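Local coordinates for protein Cap5O (Staphylococcus aureus, PDB 3OJO) that probably oxidises UDP-N-acetyl-mannosamine with NAD as cofactor, as a UDP-sugar dehydrogenase of capsular polysaccharide biosynthesis, at residues M368-D374 / H394-M398. Coordinates in Å, arbitrary orientation, origin at the centre of the assembly. Numbering follows the deposited sequence.
Sequences MSHAVKD and HFDKM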
loop_
_atom_site.group_PDB
_atom_site.type_symbol
_atom_site.label_atom_id
_atom_site.label_comp_id
_atom_site.label_asym_id
_atom_site.label_seq_id
_atom_site.Cartn_x
_atom_site.Cartn_y
_atom_site.Cartn_z
ATOM N N MET B 368 -25.325 2.217 -28.211
ATOM C CA MET B 368 -24.245 1.228 -28.348
ATOM C C MET B 368 -23.983 0.730 -29.781
ATOM O O MET B 368 -22.839 0.801 -30.237
ATOM C CB MET B 368 -24.508 0.036 -27.405
ATOM C CG MET B 368 -23.251 -0.680 -26.954
ATOM S SD MET B 368 -23.564 -2.166 -25.966
ATOM C CE MET B 368 -24.102 -1.444 -24.431
ATOM N N SER B 369 -25.027 0.206 -30.469
ATOM C CA SER B 369 -24.959 -0.339 -31.835
ATOM C C SER B 369 -24.414 0.692 -32.839
ATOM O O SER B 369 -23.542 0.367 -33.651
ATOM C CB SER B 369 -26.328 -0.848 -32.266
ATOM O OG SER B 369 -26.806 -1.820 -31.351
ATOM N N HIS B 370 -24.890 1.948 -32.720
ATOM C CA HIS B 370 -24.456 3.077 -33.541
ATOM C C HIS B 370 -22.992 3.434 -33.219
ATOM O O HIS B 370 -22.237 3.784 -34.134
ATOM C CB HIS B 370 -25.380 4.292 -33.311
ATOM C CG HIS B 370 -25.440 5.251 -34.466
ATOM N ND1 HIS B 370 -24.475 6.233 -34.645
ATOM C CD2 HIS B 370 -26.367 5.369 -35.447
ATOM C CE1 HIS B 370 -24.838 6.902 -35.728
ATOM N NE2 HIS B 370 -25.974 6.421 -36.243
ATOM N N ALA B 371 -22.596 3.318 -31.922
ATOM C CA ALA B 371 -21.240 3.603 -31.431
ATOM C C ALA B 371 -20.208 2.558 -31.869
ATOM O O ALA B 371 -19.100 2.937 -32.247
ATOM C CB ALA B 371 -21.234 3.753 -29.916
ATOM N N VAL B 372 -20.568 1.257 -31.818
ATOM C CA VAL B 372 -19.689 0.145 -32.221
ATOM C C VAL B 372 -19.590 -0.027 -33.753
ATOM O O VAL B 372 -18.734 -0.784 -34.231
ATOM C CB VAL B 372 -20.007 -1.199 -31.505
ATOM C CG1 VAL B 372 -19.867 -1.068 -29.996
ATOM C CG2 VAL B 372 -21.386 -1.737 -31.883
ATOM N N LYS B 373 -20.485 0.659 -34.505
ATOM C CA LYS B 373 -20.577 0.620 -35.962
ATOM C C LYS B 373 -19.252 0.911 -36.690
ATOM O O LYS B 373 -18.733 2.022 -36.672
ATOM C CB LYS B 373 -21.753 1.491 -36.481
ATOM C CG LYS B 373 -22.104 1.327 -37.976
ATOM C CD LYS B 373 -22.666 -0.060 -38.329
ATOM C CE LYS B 373 -22.646 -0.333 -39.815
ATOM N NZ LYS B 373 -22.866 -1.773 -40.115
ATOM N N ASP B 374 -18.721 -0.143 -37.305
ATOM C CA ASP B 374 -17.503 -0.269 -38.125
ATOM C C ASP B 374 -16.195 -0.047 -37.350
ATOM O O ASP B 374 -15.152 0.250 -37.949
ATOM C CB ASP B 374 -17.569 0.591 -39.418
ATOM C CG ASP B 374 -18.799 0.367 -40.291
ATOM O OD1 ASP B 374 -18.988 -0.775 -40.781
ATOM O OD2 ASP B 374 -19.539 1.345 -40.527
ATOM N N HIS B 394 -24.017 -7.544 -28.965
ATOM C CA HIS B 394 -23.782 -6.100 -28.806
ATOM C C HIS B 394 -22.711 -5.555 -29.741
ATOM O O HIS B 394 -22.754 -4.381 -30.116
ATOM C CB HIS B 394 -23.369 -5.787 -27.365
ATOM C CG HIS B 394 -24.376 -6.193 -26.343
ATOM N ND1 HIS B 394 -25.349 -5.317 -25.906
ATOM C CD2 HIS B 394 -24.519 -7.370 -25.694
ATOM C CE1 HIS B 394 -26.052 -5.984 -25.005
ATOM N NE2 HIS B 394 -25.585 -7.223 -24.840
ATOM N N PHE B 395 -21.745 -6.401 -30.093
ATOM C CA PHE B 395 -20.591 -6.051 -30.918
ATOM C C PHE B 395 -20.702 -6.504 -32.395
ATOM O O PHE B 395 -19.710 -6.414 -33.132
ATOM C CB PHE B 395 -19.303 -6.578 -30.236
ATOM C CG PHE B 395 -19.270 -6.298 -28.748
ATOM C CD1 PHE B 395 -18.996 -5.022 -28.270
ATOM C CD2 PHE B 395 -19.569 -7.295 -27.830
ATOM C CE1 PHE B 395 -19.001 -4.756 -26.899
ATOM C CE2 PHE B 395 -19.576 -7.026 -26.458
ATOM C CZ PHE B 395 -19.292 -5.760 -26.004
ATOM N N ASP B 396 -21.917 -6.927 -32.847
ATOM C CA ASP B 396 -22.141 -7.384 -34.226
ATOM C C ASP B 396 -21.750 -6.377 -35.314
ATOM O O ASP B 396 -21.158 -6.768 -36.318
ATOM C CB ASP B 396 -23.574 -7.909 -34.423
ATOM C CG ASP B 396 -23.760 -9.386 -34.103
ATOM O OD1 ASP B 396 -22.792 -10.018 -33.608
ATOM O OD2 ASP B 396 -24.876 -9.910 -34.338
ATOM N N LYS B 397 -22.020 -5.084 -35.076
ATOM C CA LYS B 397 -21.751 -3.971 -35.995
ATOM C C LYS B 397 -20.257 -3.555 -36.139
ATOM O O LYS B 397 -19.954 -2.614 -36.889
ATOM C CB LYS B 397 -22.639 -2.758 -35.627
ATOM C CG LYS B 397 -24.138 -2.960 -35.883
ATOM C CD LYS B 397 -24.920 -1.656 -35.693
ATOM C CE LYS B 397 -26.413 -1.784 -35.912
ATOM N NZ LYS B 397 -27.138 -0.521 -35.575
ATOM N N MET B 398 -19.332 -4.251 -35.429
ATOM C CA MET B 398 -17.891 -3.949 -35.459
ATOM C C MET B 398 -17.156 -4.482 -36.689
ATOM O O MET B 398 -17.451 -5.587 -37.150
ATOM C CB MET B 398 -17.197 -4.495 -34.202
ATOM C CG MET B 398 -17.335 -3.618 -32.982
ATOM S SD MET B 398 -16.088 -4.079 -31.757
ATOM C CE MET B 398 -14.880 -2.959 -32.065
#
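The short helix 368-372 and the irregular segment 394-398 lie side by side in the C-terminal UDP-binding domain of this UDP-glucose/GDP-mannose dehydrogenase family member, against its five-stranded parallel sheet and away from the NAD pocket. The helix spans little more than one turn, held by Val372 N to Met368 O (2.8 Å), and the chain then leaves it through Lys373. There the backbones meet: Asp374 N donates a nearly linear hydrogen bond to Lys397 O (2.8 Å), and Lys373 CA approaches the same oxygen at 3.4 Å in a CA-H...O contact. A second such contact joins Met398 CA to Val372 O (3.5 Å). Lys397 O is presented from within a type I beta turn, Phe395 to Met398, closed by Met398 N to Phe395 O (3.2 Å).

Val372 is the buried centre of the side-chain contact. Its CB packs on Met398 CG (3.9 Å) and its CG1 lies more loosely by Phe395 CD1 (4.4 Å); Phe321 and Val378, from two strands of the sheet, continue this apolar layer beneath. Met368 reaches His394 at the other end, in an oblique sulfur-aromatic contact. Across the exposed side runs Lys397, whose extended chain covers the helix flank, CD lying 3.2 Å from Ser369 O and NZ 3.4 Å from Ser369 CB.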